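Local coordinates for sulfonate ABC transporter, periplasmic sulfonate-binding protein SsuA (Methylobacillus flagellatus, PDB 3UIF) that probably serves as the periplasmic binding protein of an ABC importer, capturing sulfonates or related sulfur compounds for uptake, at residues A[100-111]-A[183-192]; A[196-205]-A[277-285]. All coordinates share one frame; numbering follows the deposited sequence.

Interaction 1 of 2, residues A[100-111]-A[183-192]; sequences NSYLVVPKNSTA and GVGKIIWSTK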
loop_
_atom_site.group_PDB
_atom_site.type_symbol
_atom_site.label_atom_id
_atom_site.label_comp_id
_atom_site.label_asym_id
_atom_site.label_seq_id
_atom_site.Cartn_x
_atom_site.Cartn_y
_atom_site.Cartn_z
ATOM N N ASN A 100 3.567 -7.433 -1.787
ATOM C CA ASN A 100 3.424 -8.389 -2.870
ATOM C C ASN A 100 2.076 -9.119 -2.761
ATOM O O ASN A 100 1.383 -9.043 -1.731
ATOM C CB ASN A 100 4.582 -9.404 -2.879
ATOM C CG ASN A 100 5.918 -8.771 -3.231
ATOM O OD1 ASN A 100 6.146 -8.332 -4.369
ATOM N ND2 ASN A 100 6.818 -8.726 -2.253
ATOM N N SER A 101 1.695 -9.810 -3.829
ATOM C CA SER A 101 0.570 -10.731 -3.772
ATOM C C SER A 101 1.039 -12.111 -4.134
ATOM O O SER A 101 2.106 -12.265 -4.719
ATOM C CB SER A 101 -0.554 -10.292 -4.685
ATOM O OG SER A 101 -0.995 -9.010 -4.310
ATOM N N TYR A 102 0.240 -13.109 -3.780
ATOM C CA TYR A 102 0.681 -14.503 -3.790
ATOM C C TYR A 102 -0.461 -15.422 -4.199
ATOM O O TYR A 102 -1.602 -15.235 -3.758
ATOM C CB TYR A 102 1.157 -14.902 -2.383
ATOM C CG TYR A 102 2.262 -14.041 -1.811
ATOM C CD1 TYR A 102 1.989 -12.848 -1.137
ATOM C CD2 TYR A 102 3.587 -14.419 -1.949
ATOM C CE1 TYR A 102 3.003 -12.063 -0.628
ATOM C CE2 TYR A 102 4.617 -13.640 -1.444
ATOM C CZ TYR A 102 4.320 -12.471 -0.780
ATOM O OH TYR A 102 5.369 -11.748 -0.282
ATOM N N LEU A 103 -0.154 -16.415 -5.027
ATOM C CA LEU A 103 -1.085 -17.504 -5.326
ATOM C C LEU A 103 -0.643 -18.735 -4.569
ATOM O O LEU A 103 0.509 -19.175 -4.679
ATOM C CB LEU A 103 -1.152 -17.790 -6.825
ATOM C CG LEU A 103 -2.227 -18.758 -7.338
ATOM C CD1 LEU A 103 -3.649 -18.289 -7.053
ATOM C CD2 LEU A 103 -2.045 -18.992 -8.830
ATOM N N VAL A 104 -1.575 -19.274 -3.790
ATOM C CA VAL A 104 -1.341 -20.394 -2.895
ATOM C C VAL A 104 -2.272 -21.502 -3.313
ATOM O O VAL A 104 -3.443 -21.256 -3.585
ATOM C CB VAL A 104 -1.716 -20.029 -1.449
ATOM C CG1 VAL A 104 -1.041 -20.959 -0.463
ATOM C CG2 VAL A 104 -1.396 -18.559 -1.149
ATOM N N VAL A 105 -1.741 -22.717 -3.365
ATOM C CA VAL A 105 -2.525 -23.925 -3.630
ATOM C C VAL A 105 -2.351 -24.910 -2.468
ATOM O O VAL A 105 -1.372 -24.815 -1.736
ATOM C CB VAL A 105 -2.155 -24.599 -4.985
ATOM C CG1 VAL A 105 -2.578 -23.722 -6.156
ATOM C CG2 VAL A 105 -0.673 -24.963 -5.063
ATOM N N PRO A 106 -3.302 -25.853 -2.292
ATOM C CA PRO A 106 -3.129 -26.818 -1.196
ATOM C C PRO A 106 -1.777 -27.504 -1.305
ATOM O O PRO A 106 -1.213 -27.585 -2.402
ATOM C CB PRO A 106 -4.263 -27.821 -1.425
ATOM C CG PRO A 106 -5.319 -27.025 -2.110
ATOM C CD PRO A 106 -4.571 -26.076 -3.013
ATOM N N LYS A 107 -1.251 -27.963 -0.174
ATOM C CA LYS A 107 0.069 -28.598 -0.158
ATOM C C LYS A 107 0.254 -29.635 -1.288
ATOM O O LYS A 107 1.249 -29.584 -2.011
ATOM C CB LYS A 107 0.377 -29.220 1.220
ATOM C CG LYS A 107 1.748 -29.886 1.334
ATOM C CD LYS A 107 2.883 -28.870 1.192
ATOM C CE LYS A 107 4.113 -29.480 0.530
ATOM N NZ LYS A 107 3.864 -29.964 -0.868
ATOM N N ASN A 108 -0.710 -30.544 -1.446
ATOM C CA ASN A 108 -0.584 -31.656 -2.396
ATOM C C ASN A 108 -1.080 -31.404 -3.827
ATOM O O ASN A 108 -1.512 -32.342 -4.507
ATOM C CB ASN A 108 -1.306 -32.894 -1.843
ATOM C CG ASN A 108 -0.702 -33.392 -0.541
ATOM O OD1 ASN A 108 -1.431 -33.728 0.400
ATOM N ND2 ASN A 108 0.638 -33.434 -0.472
ATOM N N SER A 109 -1.015 -30.162 -4.295
ATOM C CA SER A 109 -1.641 -29.810 -5.571
ATOM C C SER A 109 -0.785 -30.096 -6.819
ATOM O O SER A 109 0.445 -29.992 -6.798
ATOM C CB SER A 109 -2.109 -28.353 -5.552
ATOM O OG SER A 109 -3.116 -28.131 -6.521
ATOM N N THR A 110 -1.477 -30.469 -7.895
ATOM C CA THR A 110 -0.931 -30.584 -9.262
ATOM C C THR A 110 -0.473 -29.220 -9.833
ATOM O O THR A 110 0.497 -29.137 -10.593
ATOM C CB THR A 110 -2.020 -31.207 -10.178
ATOM O OG1 THR A 110 -2.077 -32.613 -9.941
ATOM C CG2 THR A 110 -1.774 -30.955 -11.679
ATOM N N ALA A 111 -1.188 -28.166 -9.435
ATOM C CA ALA A 111 -1.068 -26.836 -10.018
ATOM C C ALA A 111 0.319 -26.230 -9.865
ATOM O O ALA A 111 0.905 -26.280 -8.775
ATOM C CB ALA A 111 -2.123 -25.911 -9.424
ATOM N N GLY A 183 2.255 -26.054 7.123
ATOM C CA GLY A 183 2.456 -27.182 6.206
ATOM C C GLY A 183 1.242 -27.561 5.374
ATOM O O GLY A 183 1.146 -28.683 4.898
ATOM N N VAL A 184 0.327 -26.620 5.171
ATOM C CA VAL A 184 -0.955 -26.929 4.542
ATOM C C VAL A 184 -1.169 -26.219 3.186
ATOM O O VAL A 184 -2.188 -26.430 2.501
ATOM C CB VAL A 184 -2.105 -26.690 5.552
ATOM C CG1 VAL A 184 -2.561 -25.232 5.558
ATOM C CG2 VAL A 184 -3.244 -27.684 5.329
ATOM N N GLY A 185 -0.192 -25.409 2.783
ATOM C CA GLY A 185 -0.244 -24.766 1.477
ATOM C C GLY A 185 1.110 -24.568 0.838
ATOM O O GLY A 185 2.142 -24.673 1.500
ATOM N N LYS A 186 1.113 -24.281 -0.457
ATOM C CA LYS A 186 2.344 -23.848 -1.111
ATOM C C LYS A 186 2.110 -22.680 -2.064
ATOM O O LYS A 186 1.135 -22.654 -2.805
ATOM C CB LYS A 186 3.090 -25.022 -1.776
ATOM C CG LYS A 186 2.316 -25.815 -2.817
ATOM C CD LYS A 186 3.261 -26.739 -3.570
ATOM C CE LYS A 186 2.641 -27.293 -4.851
ATOM N NZ LYS A 186 1.863 -28.546 -4.647
ATOM N N ILE A 187 3.000 -21.703 -2.001
ATOM C CA ILE A 187 2.958 -20.542 -2.873
ATOM C C ILE A 187 3.609 -20.919 -4.197
ATOM O O ILE A 187 4.709 -21.454 -4.215
ATOM C CB ILE A 187 3.690 -19.338 -2.240
ATOM C CG1 ILE A 187 2.968 -18.891 -0.969
ATOM C CG2 ILE A 187 3.808 -18.177 -3.224
ATOM C CD1 ILE A 187 3.776 -17.926 -0.125
ATOM N N ILE A 188 2.920 -20.642 -5.298
ATOM C CA ILE A 188 3.355 -21.097 -6.631
ATOM C C ILE A 188 3.562 -19.930 -7.595
ATOM O O ILE A 188 4.167 -20.078 -8.649
ATOM C CB ILE A 188 2.362 -22.108 -7.251
ATOM C CG1 ILE A 188 0.949 -21.509 -7.321
ATOM C CG2 ILE A 188 2.389 -23.413 -6.462
ATOM C CD1 ILE A 188 0.084 -22.070 -8.434
ATOM N N TRP A 189 3.043 -18.770 -7.215
ATOM C CA TRP A 189 3.254 -17.561 -7.964
ATOM C C TRP A 189 3.235 -16.432 -6.983
ATOM O O TRP A 189 2.577 -16.520 -5.957
ATOM C CB TRP A 189 2.164 -17.392 -9.010
ATOM C CG TRP A 189 2.385 -16.167 -9.847
ATOM C CD1 TRP A 189 3.133 -16.067 -11.018
ATOM C CD2 TRP A 189 1.898 -14.799 -9.583
ATOM N NE1 TRP A 189 3.133 -14.782 -11.490
ATOM C CE2 TRP A 189 2.416 -13.965 -10.677
ATOM C CE3 TRP A 189 1.126 -14.206 -8.591
ATOM C CZ2 TRP A 189 2.147 -12.604 -10.758
ATOM C CZ3 TRP A 189 0.859 -12.829 -8.686
ATOM C CH2 TRP A 189 1.354 -12.053 -9.752
ATOM N N SER A 190 3.958 -15.364 -7.290
ATOM C CA SER A 190 4.003 -14.188 -6.442
ATOM C C SER A 190 4.407 -12.983 -7.287
ATOM O O SER A 190 5.063 -13.147 -8.324
ATOM C CB SER A 190 4.958 -14.437 -5.269
ATOM O OG SER A 190 5.857 -13.382 -5.075
ATOM N N THR A 191 4.004 -11.782 -6.863
ATOM C CA THR A 191 4.365 -10.547 -7.594
ATOM C C THR A 191 5.850 -10.214 -7.484
ATOM O O THR A 191 6.308 -9.261 -8.120
ATOM C CB THR A 191 3.579 -9.294 -7.142
ATOM O OG1 THR A 191 3.606 -9.215 -5.719
ATOM C CG2 THR A 191 2.151 -9.327 -7.622
ATOM N N LYS A 192 6.594 -10.982 -6.683
ATOM C CA LYS A 192 8.057 -10.878 -6.670
ATOM C C LYS A 192 8.685 -11.210 -8.018
ATOM O O LYS A 192 9.858 -10.963 -8.217
ATOM C CB LYS A 192 8.676 -11.766 -5.590
ATOM C CG LYS A 192 8.320 -11.353 -4.169
ATOM C CD LYS A 192 8.953 -12.292 -3.165
ATOM C CE LYS A 192 8.416 -12.023 -1.780
ATOM N NZ LYS A 192 9.078 -12.898 -0.783
#

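Interaction 2 of 2, residues A[196-205]-A[277-285]; sequences VDWKLMGGVW and ALQEHYRKA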
loop_
_atom_site.group_PDB
_atom_site.type_symbol
_atom_site.label_atom_id
_atom_site.label_comp_id
_atom_site.label_asym_id
_atom_site.label_seq_id
_atom_site.Cartn_x
_atom_site.Cartn_y
_atom_site.Cartn_z
ATOM N N VAL A 196 7.008 -4.016 -11.400
ATOM C CA VAL A 196 6.914 -3.220 -10.179
ATOM C C VAL A 196 5.509 -2.659 -9.906
ATOM O O VAL A 196 5.106 -2.580 -8.756
ATOM C CB VAL A 196 7.961 -2.078 -10.179
ATOM C CG1 VAL A 196 7.799 -1.194 -8.952
ATOM C CG2 VAL A 196 9.369 -2.654 -10.226
ATOM N N ASP A 197 4.777 -2.277 -10.956
ATOM C CA ASP A 197 3.429 -1.698 -10.813
ATOM C C ASP A 197 2.318 -2.649 -10.335
ATOM O O ASP A 197 1.243 -2.192 -9.976
ATOM C CB ASP A 197 2.985 -0.985 -12.100
ATOM C CG ASP A 197 3.081 -1.862 -13.315
ATOM O OD1 ASP A 197 2.040 -2.173 -13.949
ATOM O OD2 ASP A 197 4.220 -2.252 -13.642
ATOM N N TRP A 198 2.574 -3.953 -10.331
ATOM C CA TRP A 198 1.597 -4.922 -9.823
ATOM C C TRP A 198 1.570 -4.963 -8.324
ATOM O O TRP A 198 0.663 -5.544 -7.726
ATOM C CB TRP A 198 1.899 -6.314 -10.329
ATOM C CG TRP A 198 1.818 -6.486 -11.822
ATOM C CD1 TRP A 198 2.064 -5.539 -12.811
ATOM C CD2 TRP A 198 1.516 -7.723 -12.546
ATOM N NE1 TRP A 198 1.919 -6.088 -14.058
ATOM C CE2 TRP A 198 1.597 -7.393 -13.971
ATOM C CE3 TRP A 198 1.187 -9.027 -12.169
ATOM C CZ2 TRP A 198 1.357 -8.333 -14.951
ATOM C CZ3 TRP A 198 0.960 -9.971 -13.178
ATOM C CH2 TRP A 198 1.042 -9.628 -14.531
ATOM N N LYS A 199 2.573 -4.361 -7.703
ATOM C CA LYS A 199 2.659 -4.282 -6.264
ATOM C C LYS A 199 1.731 -3.196 -5.742
ATOM O O LYS A 199 1.408 -2.251 -6.462
ATOM C CB LYS A 199 4.090 -3.965 -5.870
ATOM C CG LYS A 199 4.984 -5.179 -5.720
ATOM C CD LYS A 199 6.436 -4.762 -5.930
ATOM C CE LYS A 199 7.353 -5.965 -6.020
ATOM N NZ LYS A 199 8.023 -6.053 -4.706
ATOM N N LEU A 200 1.320 -3.329 -4.488
ATOM C CA LEU A 200 0.453 -2.325 -3.840
ATOM C C LEU A 200 1.205 -1.030 -3.484
ATOM O O LEU A 200 2.390 -1.048 -3.109
ATOM C CB LEU A 200 -0.236 -2.918 -2.598
ATOM C CG LEU A 200 -1.495 -3.753 -2.874
ATOM C CD1 LEU A 200 -1.420 -4.490 -4.208
ATOM C CD2 LEU A 200 -1.790 -4.727 -1.759
HETATM N N MSE A 201 0.505 0.091 -3.617
HETATM C CA MSE A 201 1.115 1.412 -3.410
HETATM C C MSE A 201 0.304 2.294 -2.462
HETATM O O MSE A 201 -0.579 1.812 -1.746
HETATM C CB MSE A 201 1.328 2.050 -4.780
HETATM C CG MSE A 201 2.274 1.206 -5.631
HETATM SE SE MSE A 201 3.115 2.328 -7.019
HETATM C CE MSE A 201 4.185 0.962 -7.954
ATOM N N GLY A 202 0.616 3.590 -2.451
ATOM C CA GLY A 202 -0.017 4.568 -1.575
ATOM C C GLY A 202 1.010 5.492 -0.956
ATOM O O GLY A 202 2.114 5.681 -1.477
ATOM N N GLY A 203 0.659 6.067 0.181
ATOM C CA GLY A 203 1.533 7.024 0.821
ATOM C C GLY A 203 0.768 8.146 1.476
ATOM O O GLY A 203 -0.315 7.932 2.022
ATOM N N VAL A 204 1.342 9.344 1.393
ATOM C CA VAL A 204 0.847 10.511 2.096
ATOM C C VAL A 204 -0.026 11.322 1.177
ATOM O O VAL A 204 0.442 11.877 0.178
ATOM C CB VAL A 204 1.990 11.387 2.632
ATOM C CG1 VAL A 204 1.435 12.610 3.335
ATOM C CG2 VAL A 204 2.889 10.596 3.575
ATOM N N TRP A 205 -1.305 11.373 1.522
ATOM C CA TRP A 205 -2.311 12.084 0.745
ATOM C C TRP A 205 -2.707 13.380 1.411
ATOM O O TRP A 205 -2.888 13.451 2.632
ATOM C CB TRP A 205 -3.529 11.181 0.504
ATOM C CG TRP A 205 -3.207 9.973 -0.343
ATOM C CD1 TRP A 205 -2.675 8.752 0.071
ATOM C CD2 TRP A 205 -3.391 9.830 -1.790
ATOM N NE1 TRP A 205 -2.517 7.899 -0.993
ATOM C CE2 TRP A 205 -2.929 8.482 -2.134
ATOM C CE3 TRP A 205 -3.873 10.658 -2.801
ATOM C CZ2 TRP A 205 -2.959 8.007 -3.434
ATOM C CZ3 TRP A 205 -3.898 10.167 -4.112
ATOM C CH2 TRP A 205 -3.441 8.873 -4.419
ATOM N N ALA A 277 6.663 3.513 -13.504
ATOM C CA ALA A 277 5.952 2.384 -12.886
ATOM C C ALA A 277 4.856 2.829 -11.897
ATOM O O ALA A 277 3.803 2.177 -11.789
ATOM C CB ALA A 277 6.933 1.425 -12.224
ATOM N N LEU A 278 5.101 3.940 -11.192
ATOM C CA LEU A 278 4.062 4.575 -10.362
ATOM C C LEU A 278 2.884 5.115 -11.179
ATOM O O LEU A 278 1.727 4.810 -10.884
ATOM C CB LEU A 278 4.649 5.694 -9.504
ATOM C CG LEU A 278 3.617 6.380 -8.618
ATOM C CD1 LEU A 278 4.063 6.456 -7.173
ATOM C CD2 LEU A 278 3.262 7.741 -9.192
ATOM N N GLN A 279 3.183 5.926 -12.188
ATOM C CA GLN A 279 2.152 6.442 -13.074
ATOM C C GLN A 279 1.298 5.296 -13.626
ATOM O O GLN A 279 0.069 5.321 -13.547
ATOM C CB GLN A 279 2.768 7.251 -14.210
ATOM C CG GLN A 279 3.261 8.630 -13.783
ATOM C CD GLN A 279 4.360 9.190 -14.699
ATOM O OE1 GLN A 279 4.260 9.147 -15.943
ATOM N NE2 GLN A 279 5.423 9.726 -14.080
ATOM N N GLU A 280 1.967 4.276 -14.154
ATOM C CA GLU A 280 1.296 3.130 -14.738
ATOM C C GLU A 280 0.391 2.365 -13.732
ATOM O O GLU A 280 -0.761 2.024 -14.026
ATOM C CB GLU A 280 2.365 2.227 -15.342
ATOM C CG GLU A 280 1.848 0.948 -15.957
ATOM C CD GLU A 280 0.993 1.200 -17.175
ATOM O OE1 GLU A 280 0.820 2.385 -17.567
ATOM O OE2 GLU A 280 0.495 0.199 -17.736
ATOM N N HIS A 281 0.918 2.108 -12.543
ATOM C CA HIS A 281 0.123 1.537 -11.475
ATOM C C HIS A 281 -1.128 2.357 -11.231
ATOM O O HIS A 281 -2.211 1.802 -11.075
ATOM C CB HIS A 281 0.962 1.406 -10.204
ATOM C CG HIS A 281 0.163 1.016 -8.991
ATOM N ND1 HIS A 281 -0.214 -0.262 -8.749
ATOM C CD2 HIS A 281 -0.378 1.790 -7.959
ATOM C CE1 HIS A 281 -0.940 -0.307 -7.604
ATOM N NE2 HIS A 281 -1.041 0.948 -7.127
ATOM N N TYR A 282 -0.999 3.682 -11.198
ATOM C CA TYR A 282 -2.154 4.555 -10.952
ATOM C C TYR A 282 -3.181 4.607 -12.091
ATOM O O TYR A 282 -4.390 4.516 -11.843
ATOM C CB TYR A 282 -1.704 5.943 -10.507
ATOM C CG TYR A 282 -1.429 5.944 -9.031
ATOM C CD1 TYR A 282 -2.455 6.221 -8.123
ATOM C CD2 TYR A 282 -0.157 5.628 -8.528
ATOM C CE1 TYR A 282 -2.222 6.199 -6.760
ATOM C CE2 TYR A 282 0.081 5.598 -7.163
ATOM C CZ TYR A 282 -0.958 5.879 -6.284
ATOM O OH TYR A 282 -0.763 5.863 -4.924
ATOM N N ARG A 283 -2.693 4.726 -13.320
ATOM C CA ARG A 283 -3.507 4.520 -14.507
ATOM C C ARG A 283 -4.240 3.166 -14.430
ATOM O O ARG A 283 -5.447 3.091 -14.652
ATOM C CB ARG A 283 -2.649 4.606 -15.787
ATOM C CG ARG A 283 -3.439 4.299 -17.061
ATOM C CD ARG A 283 -2.593 4.169 -18.341
ATOM N NE ARG A 283 -1.889 2.875 -18.488
ATOM C CZ ARG A 283 -2.451 1.730 -18.885
ATOM N NH1 ARG A 283 -1.712 0.631 -18.996
ATOM N NH2 ARG A 283 -3.752 1.670 -19.174
ATOM N N LYS A 284 -3.515 2.099 -14.106
ATOM C CA LYS A 284 -4.116 0.769 -14.082
ATOM C C LYS A 284 -5.161 0.652 -12.971
ATOM O O LYS A 284 -6.282 0.170 -13.205
ATOM C CB LYS A 284 -3.046 -0.301 -13.932
ATOM C CG LYS A 284 -2.369 -0.678 -15.229
ATOM C CD LYS A 284 -1.401 -1.826 -15.006
ATOM C CE LYS A 284 -0.895 -2.398 -16.325
ATOM N NZ LYS A 284 -0.205 -3.708 -16.108
ATOM N N ALA A 285 -4.784 1.120 -11.779
ATOM C CA ALA A 285 -5.636 1.073 -10.608
ATOM C C ALA A 285 -6.928 1.857 -10.785
ATOM O O ALA A 285 -7.976 1.423 -10.314
ATOM C CB ALA A 285 -4.886 1.550 -9.372
HETATM O O HOH W 1 2.671 -4.883 -16.852
HETATM O O HOH W 2 2.140 5.341 -4.337
#

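Interaction 1 of 2, residues A[100-111]-A[183-192]
Strands 102-106 and 185-190 form the antiparallel edge pair of a five-stranded mixed sheet, Leu103 lying against Trp189 and Val105 against Lys186, with a beta bulge at Ile188, the extra residue of strand 185-190 opposite Leu103 and Val104, shifting the register by one. Leu103 N reaches Trp189 O and Leu103 O takes Ile188 N, each at 2.9 Å; Val105 exchanges a second such pair of bonds with Lys186. On the face carrying Leu103 and Val105, Ile188 spreads its two branches: CD1 meets Leu103 CD2 at 3.8 Å, while CG2 packs on Val105 CG2 at 3.7 Å. At one end two carbonyls of the type I turn 106-109 take the ammonium of Lys186. Beyond CG the Lys186 chain is extended and bends only at the last torsion (chi4 -88°), which brings NZ 2.9 Å from Lys107 O, above that carbonyl's plane, and 3.0 Å from Ser109 O, on a lone pair. At the other end Thr191 turns OG1 between its own backbone N and carbonyl carbon (chi1 48°); there it accepts from Ser101 N at 2.8 Å and donates to Asn100 OD1 at 3.0 Å, in the carbonyl plane. Lys192 CE lies at the edge of the Tyr102 ring, 3.4 Å from Tyr102 OH; the hydroxyl bonds to Glu258, and Lys192 NZ is held by the backbone oxygens of Arg257 and Asp260 and by Tyr177. Strand 185-190 is outermost, strand 102-106 pairs on with 169-172, and helix 130-140 packs on Ser101, Trp189 and Thr191, helix 176-181 on the face of Tyr102, Val104 and Ile187.

Interaction 2 of 2, residues A[196-205]-A[277-285]
His281, on helix 276-291, fills the bend between the short 3-10 turn 196-198 and strand 202-207, a strand in one lobe of a probable type II periplasmic-binding-protein fold. His281 ND1 donates to Asp197 O at 2.7 Å, the acceptor tilted 18° from the ring plane. Selenomethionine Met201, its chain extended beyond CG, slides past the imidazole in the opposite direction: CG sits over one face in a CH-pi contact, 3.7 Å from the centroid, and SE follows obliquely before touching Leu278 CD1. With NE2 bonded to Asp76, both ring nitrogens are engaged, which should fix the rotation of the imidazole. The next residue, Tyr282, comes from the direction opposite to Trp205 and puts CE1 at the edge of the indole, in its plane, 3.8 Å from Trp205 CH2. Water 2 links Tyr282 OH to Gly202 N. On the flank nearer the turn, Asp197 and Lys284 form a long, weak salt bridge, OD1 to NZ 3.5 Å. Glu280, whose CG touches the same carboxylate, is gripped side-on by Arg283 through NE and NH1. Water 1 lies at the indole edge of Trp198 and accepts from NE1 at 3.1 Å and, weakly, from Lys284 NZ.

Interactions 1 and 2 follow one another along the chain: strand 185-190 is an edge strand of the five-stranded sheet, and after the turn 196-198 the chain enters strand 202-207 of the other sheet. Their centres lie about 24 Å apart, yet 100-111/183-192 and 196-205 touch where the two sheets are joined. Trp189 CZ2 packs 3.8 Å from Trp198 CZ3, and Thr191 CG2 lies 4.1 Å from Trp198 CB. Lys199 NZ lies 3.0 Å from Asn100 OD1; Asp262 salt-bridges this lysine and accepts from Asn100 ND2. The chain's passage from one sheet to the other, with the family, is consistent with the two-lobed type II fold of periplasmic binding proteins, whose ligands bind between the lobes.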